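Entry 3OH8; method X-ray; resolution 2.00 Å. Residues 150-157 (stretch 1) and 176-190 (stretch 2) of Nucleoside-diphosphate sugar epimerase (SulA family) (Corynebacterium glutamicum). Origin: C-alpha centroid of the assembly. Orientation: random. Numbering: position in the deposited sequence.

Stretch 1, residues 150-157: VAITGSRG
Stretch 2 176-190: QLVRKEPKPGKRFWD

A strand that enters from earlier in the chain and includes Val150 to Ile152 runs beside strand 176-178 in the same direction, the axes crossing at -28° and approaching to 4.7 Å; together the two stretches bury 539 Å² of surface. The register pairs Ile152 with Gln176 (CA to CA 5.1 Å) and Thr153 with Leu177 (CA to CA 5.0 Å).

Gln176 (phi/psi -83/122, chi1 m, chi2 t) directs its side chain to the same sheet face as Ile152 (chi1 m, chi2 t), and its end comes near Ser155, whose chi1 is p.

Leu177 (-96/107) supplies the direct backbone link: its N donates to Ile152 O at 2.9 Å, with an N-H...O angle of 168°. Its side chain, m then t, lies on the face shared with Thr153, where Leu177 CD1 packs 3.9 Å from both Ala151 CB and Thr153 CG2, a buried apolar contact. Beyond this bond the strands diverge and water bridges the gap. Leu177 O accepts from water 1 at 3.2 Å and from water 2 at 2.6 Å; water 1 accepts from Gly154 N and water 2 from Ser155 N, both at 2.8 Å. The phi/psi of Gly154, 71/23, favours glycine; this residue opens the type I turn to Gly157, closed by Gly157 N to Gly154 O at 3.2 Å.

Val178 (-115/153, chi1 m) points toward stretch 1 and lays CG1 over one face of the Arg156 guanidinium, 3.7 Å from Arg156 NE. Arg156 extends (m, t, t, chi4 173°) toward the loop that follows, and has the largest covered area, 127 Å². Its NH1 donates to Lys180 O at 2.9 Å and its NH2 to Glu181 O at 2.9 Å, so two successive carbonyls meet the edge of the planar group. Lys180 is at -165/164 and Glu181 at 46/54.

The chain reverses through a type II turn from Lys183 to Lys186, with Gly185 at 84/-14, where a CB would jam against the preceding carbonyl; Lys186 N to Lys183 O closes it at 2.7 Å. Lys186 (m, t, t, t) points toward stretch 1, bringing NZ within 3.3 Å of Arg156 NH2, a close approach of like charges without a hydrogen bond.

Arg187 then pairs with strand 176-178 of its own stretch: its N donates to Gln176 O at 2.9 Å and its O accepts from Val178 N at 2.8 Å. Trp189 N continues the ladder to Val178 O at 2.7 Å. The buried indole (chi1 t, chi2 49°) turns a face to Thr153 (chi1 p), whose CG2 lies 4.0 Å from the centroid of the Trp189 six-membered ring, a CH-pi contact.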

# COMPACT_ATOMS: atom_id res chain seq x y z
N VAL A 150 -17.24 -2.16 1.48
CA VAL A 150 -16.72 -0.92 0.94
C VAL A 150 -16.75 -0.99 -0.58
O VAL A 150 -16.08 -1.83 -1.19
CB VAL A 150 -15.26 -0.72 1.42
CG1 VAL A 150 -14.73 0.62 1.00
CG2 VAL A 150 -15.16 -0.86 2.93
N ALA A 151 -17.57 -0.14 -1.20
CA ALA A 151 -17.55 -0.03 -2.66
C ALA A 151 -16.39 0.87 -3.03
O ALA A 151 -16.18 1.91 -2.39
CB ALA A 151 -18.87 0.55 -3.17
N ILE A 152 -15.63 0.49 -4.05
CA ILE A 152 -14.46 1.26 -4.46
C ILE A 152 -14.37 1.43 -5.97
O ILE A 152 -14.43 0.46 -6.70
CB ILE A 152 -13.17 0.57 -3.98
CG1 ILE A 152 -13.21 0.32 -2.47
CG2 ILE A 152 -11.95 1.41 -4.31
CD1 ILE A 152 -11.87 -0.15 -1.88
N THR A 153 -14.23 2.68 -6.43
CA THR A 153 -13.86 2.94 -7.81
C THR A 153 -12.36 3.13 -7.86
O THR A 153 -11.74 3.50 -6.86
CB THR A 153 -14.52 4.24 -8.39
OG1 THR A 153 -13.94 5.39 -7.75
CG2 THR A 153 -16.04 4.25 -8.17
N GLY A 154 -11.76 2.90 -9.02
CA GLY A 154 -10.32 3.01 -9.15
C GLY A 154 -9.62 1.87 -8.43
O GLY A 154 -8.45 1.99 -8.08
N SER A 155 -10.32 0.76 -8.22
CA SER A 155 -9.76 -0.34 -7.41
C SER A 155 -8.62 -1.06 -8.13
O SER A 155 -7.91 -1.87 -7.53
CB SER A 155 -10.87 -1.34 -7.05
OG SER A 155 -11.32 -2.04 -8.20
N ARG A 156 -8.45 -0.79 -9.41
CA ARG A 156 -7.38 -1.45 -10.17
C ARG A 156 -6.13 -0.58 -10.33
O ARG A 156 -5.09 -1.07 -10.78
CB ARG A 156 -7.89 -1.88 -11.53
CG ARG A 156 -8.93 -2.98 -11.44
CD ARG A 156 -9.57 -3.26 -12.79
NE ARG A 156 -10.45 -4.42 -12.71
CZ ARG A 156 -11.24 -4.83 -13.69
NH1 ARG A 156 -11.26 -4.16 -14.84
NH2 ARG A 156 -12.01 -5.90 -13.52
N GLY A 157 -6.25 0.70 -10.00
CA GLY A 157 -5.13 1.62 -10.10
C GLY A 157 -4.12 1.39 -8.98
O GLY A 157 -4.34 0.53 -8.13
N GLN A 176 -15.79 -4.01 -5.92
CA GLN A 176 -15.04 -3.24 -6.89
C GLN A 176 -15.97 -2.74 -7.99
O GLN A 176 -16.67 -3.53 -8.64
CB GLN A 176 -13.90 -4.07 -7.47
CG GLN A 176 -12.83 -4.43 -6.44
CD GLN A 176 -11.77 -5.37 -6.99
OE1 GLN A 176 -11.62 -6.49 -6.51
NE2 GLN A 176 -11.02 -4.91 -7.99
N LEU A 177 -16.01 -1.42 -8.15
CA LEU A 177 -16.80 -0.80 -9.23
C LEU A 177 -15.87 -0.55 -10.39
O LEU A 177 -15.03 0.33 -10.33
CB LEU A 177 -17.43 0.52 -8.76
CG LEU A 177 -18.12 0.41 -7.39
CD1 LEU A 177 -18.69 1.75 -6.89
CD2 LEU A 177 -19.21 -0.67 -7.40
N VAL A 178 -16.01 -1.35 -11.46
CA VAL A 178 -15.01 -1.32 -12.52
C VAL A 178 -15.55 -0.81 -13.85
O VAL A 178 -16.74 -0.92 -14.15
CB VAL A 178 -14.34 -2.71 -12.71
CG1 VAL A 178 -13.67 -3.14 -11.41
CG2 VAL A 178 -15.38 -3.73 -13.15
N ARG A 179 -14.66 -0.25 -14.66
CA ARG A 179 -15.10 0.38 -15.89
C ARG A 179 -15.13 -0.57 -17.08
O ARG A 179 -15.68 -0.25 -18.13
CB ARG A 179 -14.27 1.62 -16.18
CG ARG A 179 -14.45 2.69 -15.11
CD ARG A 179 -13.69 3.94 -15.44
NE ARG A 179 -12.33 3.63 -15.88
CZ ARG A 179 -11.74 4.24 -16.91
NH1 ARG A 179 -12.40 5.18 -17.59
NH2 ARG A 179 -10.51 3.90 -17.26
N LYS A 180 -14.57 -1.77 -16.91
CA LYS A 180 -14.62 -2.76 -17.98
C LYS A 180 -14.24 -4.13 -17.43
O LYS A 180 -13.72 -4.24 -16.32
CB LYS A 180 -13.67 -2.38 -19.12
CG LYS A 180 -12.19 -2.39 -18.73
CD LYS A 180 -11.30 -1.95 -19.88
CE LYS A 180 -9.83 -1.97 -19.48
NZ LYS A 180 -8.93 -1.84 -20.66
N GLU A 181 -14.55 -5.17 -18.19
CA GLU A 181 -14.13 -6.52 -17.84
C GLU A 181 -14.40 -6.83 -16.37
O GLU A 181 -13.49 -7.23 -15.65
CB GLU A 181 -12.64 -6.69 -18.16
CG GLU A 181 -12.32 -6.29 -19.60
CD GLU A 181 -10.85 -6.35 -19.93
OE1 GLU A 181 -10.50 -6.93 -20.98
OE2 GLU A 181 -10.04 -5.83 -19.14
N PRO A 182 -15.65 -6.66 -15.92
CA PRO A 182 -15.96 -6.99 -14.52
C PRO A 182 -15.88 -8.49 -14.25
O PRO A 182 -16.37 -9.30 -15.04
CB PRO A 182 -17.41 -6.52 -14.37
CG PRO A 182 -17.96 -6.53 -15.77
CD PRO A 182 -16.82 -6.08 -16.62
N LYS A 183 -15.26 -8.86 -13.14
CA LYS A 183 -15.23 -10.26 -12.72
C LYS A 183 -16.41 -10.53 -11.79
O LYS A 183 -17.04 -9.60 -11.28
CB LYS A 183 -13.89 -10.56 -12.05
CG LYS A 183 -12.70 -10.26 -12.95
CD LYS A 183 -11.38 -10.49 -12.23
CE LYS A 183 -10.20 -10.17 -13.13
NZ LYS A 183 -8.89 -10.47 -12.48
N PRO A 184 -16.73 -11.81 -11.56
CA PRO A 184 -17.88 -12.13 -10.70
C PRO A 184 -17.72 -11.44 -9.35
O PRO A 184 -16.62 -11.41 -8.82
CB PRO A 184 -17.76 -13.65 -10.53
CG PRO A 184 -17.05 -14.12 -11.76
CD PRO A 184 -16.12 -13.02 -12.15
N GLY A 185 -18.80 -10.87 -8.82
CA GLY A 185 -18.74 -10.14 -7.57
C GLY A 185 -18.31 -8.69 -7.76
O GLY A 185 -18.42 -7.88 -6.84
N LYS A 186 -17.79 -8.36 -8.95
CA LYS A 186 -17.50 -6.96 -9.29
C LYS A 186 -18.72 -6.34 -9.97
O LYS A 186 -19.58 -7.07 -10.48
CB LYS A 186 -16.29 -6.84 -10.21
CG LYS A 186 -15.00 -7.41 -9.64
CD LYS A 186 -13.80 -7.12 -10.56
CE LYS A 186 -12.52 -7.33 -9.74
NZ LYS A 186 -11.25 -7.00 -10.48
N ARG A 187 -18.77 -5.01 -10.01
CA ARG A 187 -19.89 -4.32 -10.63
C ARG A 187 -19.44 -3.32 -11.69
O ARG A 187 -18.50 -2.56 -11.49
CB ARG A 187 -20.73 -3.61 -9.58
CG ARG A 187 -21.42 -4.58 -8.65
CD ARG A 187 -22.16 -3.87 -7.56
NE ARG A 187 -22.65 -4.83 -6.57
CZ ARG A 187 -23.25 -4.49 -5.44
NH1 ARG A 187 -23.44 -3.20 -5.15
NH2 ARG A 187 -23.66 -5.44 -4.60
N PHE A 188 -20.14 -3.34 -12.83
CA PHE A 188 -19.86 -2.44 -13.92
C PHE A 188 -20.25 -1.01 -13.57
O PHE A 188 -21.40 -0.72 -13.20
CB PHE A 188 -20.58 -2.89 -15.20
CG PHE A 188 -20.34 -1.99 -16.37
CD1 PHE A 188 -19.17 -2.07 -17.10
CD2 PHE A 188 -21.30 -1.05 -16.75
CE1 PHE A 188 -18.95 -1.24 -18.19
CE2 PHE A 188 -21.07 -0.20 -17.83
CZ PHE A 188 -19.90 -0.30 -18.55
N TRP A 189 -19.28 -0.10 -13.70
CA TRP A 189 -19.54 1.30 -13.40
C TRP A 189 -19.43 2.12 -14.67
O TRP A 189 -18.37 2.17 -15.29
CB TRP A 189 -18.55 1.81 -12.35
CG TRP A 189 -18.60 3.30 -12.13
CD1 TRP A 189 -19.70 4.06 -11.93
CD2 TRP A 189 -17.47 4.18 -12.07
NE1 TRP A 189 -19.34 5.38 -11.75
CE2 TRP A 189 -17.98 5.48 -11.84
CE3 TRP A 189 -16.09 4.01 -12.20
CZ2 TRP A 189 -17.14 6.59 -11.72
CZ3 TRP A 189 -15.27 5.11 -12.08
CH2 TRP A 189 -15.80 6.39 -11.85
N ASP A 190 -20.53 2.76 -15.05
CA ASP A 190 -20.55 3.73 -16.15
C ASP A 190 -20.47 5.11 -15.52
O ASP A 190 -21.44 5.57 -14.93
CB ASP A 190 -21.86 3.61 -16.93
CG ASP A 190 -21.91 4.52 -18.14
OD1 ASP A 190 -21.07 5.45 -18.22
OD2 ASP A 190 -22.78 4.32 -19.02
O HOH W 1 -12.92 2.48 -11.54
O HOH W 2 -12.57 -0.19 -9.64